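Local coordinates for putative exported protein (Aeromonas hydrophila subsp. hydrophila, PDB 4PJ2) that inhibits i-type lysozymes in the bacterial periplasm, here binding the lysozyme of the clam Meretrix lusoria, at the interface of chains A and B. Coordinates in Å, arbitrary orientation; residue numbers count along the deposited sequence, not the author numbering. Chains: chain A, Putative exported protein; chain B, Lysozyme.

The interface of chains A and B. Residues chain A 82-85, 87-88; chain B 30, 32, 41, 94.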
loop_
_atom_site.group_PDB
_atom_site.type_symbol
_atom_site.label_atom_id
_atom_site.label_comp_id
_atom_site.label_asym_id
_atom_site.label_seq_id
_atom_site.Cartn_x
_atom_site.Cartn_y
_atom_site.Cartn_z
ATOM N N GLU A 82 -0.933 1.040 3.443
ATOM C CA GLU A 82 0.428 1.366 3.000
ATOM C C GLU A 82 0.633 0.872 1.566
ATOM O O GLU A 82 0.472 -0.313 1.298
ATOM C CB GLU A 82 1.435 0.683 3.944
ATOM C CG GLU A 82 2.900 0.647 3.484
ATOM C CD GLU A 82 3.807 -0.092 4.462
ATOM O OE1 GLU A 82 3.878 -1.340 4.399
ATOM O OE2 GLU A 82 4.452 0.577 5.296
ATOM N N SER A 83 1.035 1.765 0.669
ATOM C CA SER A 83 1.326 1.404 -0.717
ATOM C C SER A 83 2.408 0.354 -0.787
ATOM O O SER A 83 3.382 0.399 -0.009
ATOM C CB SER A 83 1.797 2.620 -1.507
ATOM O OG SER A 83 2.197 2.193 -2.798
ATOM N N ALA A 84 2.276 -0.562 -1.740
ATOM C CA ALA A 84 3.262 -1.609 -1.978
ATOM C C ALA A 84 4.492 -1.103 -2.710
ATOM O O ALA A 84 5.469 -1.823 -2.775
ATOM C CB ALA A 84 2.647 -2.757 -2.779
ATOM N N GLY A 85 4.416 0.094 -3.296
ATOM C CA GLY A 85 5.554 0.680 -3.988
ATOM C C GLY A 85 6.611 1.170 -3.015
ATOM O O GLY A 85 6.373 1.248 -1.806
ATOM N N GLY A 87 7.774 3.936 -2.326
ATOM C CA GLY A 87 7.446 5.157 -1.618
ATOM C C GLY A 87 6.652 4.943 -0.345
ATOM O O GLY A 87 6.602 5.830 0.511
ATOM N N SER A 88 5.985 3.795 -0.226
ATOM C CA SER A 88 5.302 3.412 1.012
ATOM C C SER A 88 4.245 4.423 1.418
ATOM O O SER A 88 3.984 4.608 2.610
ATOM C CB SER A 88 6.332 3.207 2.128
ATOM O OG SER A 88 7.153 2.107 1.779
ATOM N N MET B 30 8.311 2.858 9.446
ATOM C CA MET B 30 6.957 2.536 9.902
ATOM C C MET B 30 6.737 1.055 10.182
ATOM O O MET B 30 5.662 0.523 9.903
ATOM C CB MET B 30 5.924 2.932 8.863
ATOM C CG MET B 30 5.953 4.349 8.413
ATOM S SD MET B 30 4.442 4.553 7.475
ATOM C CE MET B 30 4.811 3.648 5.968
ATOM N N SER B 32 7.802 -1.390 8.718
ATOM C CA SER B 32 7.792 -2.145 7.473
ATOM C C SER B 32 9.189 -2.150 6.865
ATOM O O SER B 32 9.849 -1.112 6.802
ATOM C CB SER B 32 6.797 -1.511 6.496
ATOM O OG SER B 32 6.605 -2.331 5.365
ATOM N N LYS B 41 9.475 -4.343 -0.975
ATOM C CA LYS B 41 8.832 -4.807 0.245
ATOM C C LYS B 41 8.176 -6.162 0.011
ATOM O O LYS B 41 8.058 -6.630 -1.121
ATOM C CB LYS B 41 7.803 -3.784 0.730
ATOM C CG LYS B 41 8.440 -2.457 1.090
ATOM C CD LYS B 41 7.465 -1.446 1.652
ATOM C CE LYS B 41 6.442 -1.068 0.591
ATOM N NZ LYS B 41 5.644 0.120 0.952
ATOM N N ASN B 94 7.523 3.029 -7.585
ATOM C CA ASN B 94 7.461 3.902 -6.418
ATOM C C ASN B 94 6.083 3.909 -5.762
ATOM O O ASN B 94 5.982 4.045 -4.553
ATOM C CB ASN B 94 7.839 5.323 -6.852
ATOM C CG ASN B 94 7.891 6.298 -5.690
ATOM O OD1 ASN B 94 7.232 7.330 -5.711
ATOM N ND2 ASN B 94 8.654 5.958 -4.675
HETATM O O HOH W 1 8.216 -2.375 -2.616
#
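B:Lys41 of the lysozyme pushes its side chain into the inhibitor loop that follows strand 76-82, where A:Ser83, A:Gly85 and A:Ser88 close around the ammonium group. From CB the chain runs on to B:Lys41 CD, which passes A:Ser88 OG at 3.6 Å, and there the chain bends (chi3 -65°), turning CE toward the carbonyl oxygens of A:Ser83 and A:Gly85. At the tip three hydrogen bonds grip NZ. The bond from B:Lys41 NZ to A:Ser83 O is short, 2.5 Å, and nearly in line with the carbonyl bond, with a C=O...N angle of 162°. The hydroxyl A:Ser88 OG accepts the second from B:Lys41 NZ at 2.6 Å. A:Gly85 O takes the third, with NZ tilted from its carbonyl plane. The carboxylate of A:Glu82 lies near without touching, A:Glu82 OE1 4.1 Å from B:Lys41 NZ, and may add electrostatic support.

A:Glu82 instead extends to the lysozyme strand 32-35: CG stands anti to the backbone N (chi1 167°), and OE1 accepts a bond from B:Ser32 OG on its syn side, somewhat out of the carboxylate plane. The poorly ordered B:Met30 faces its OE2 tip to tip. On the other flank, A:Gly87 N donates to B:Asn94 O near the end of helix 86-95, meeting a lone pair in the carbonyl plane. Within the loop, A:Ser83 OG accepts a bond from A:Gly85 N, which should steady the turn presenting the carbonyls. B:Lys41 is a substrate-binding residue of the lysozyme, and B:Asn94 is likely one, so the loop probably engages groups that would otherwise serve substrate, consistent with inhibition by blocking the cleft. A water joins the backbones at the base of the lysine, 2.9 Å from B:Lys41 N and 2.8 Å from A:Ala84 O.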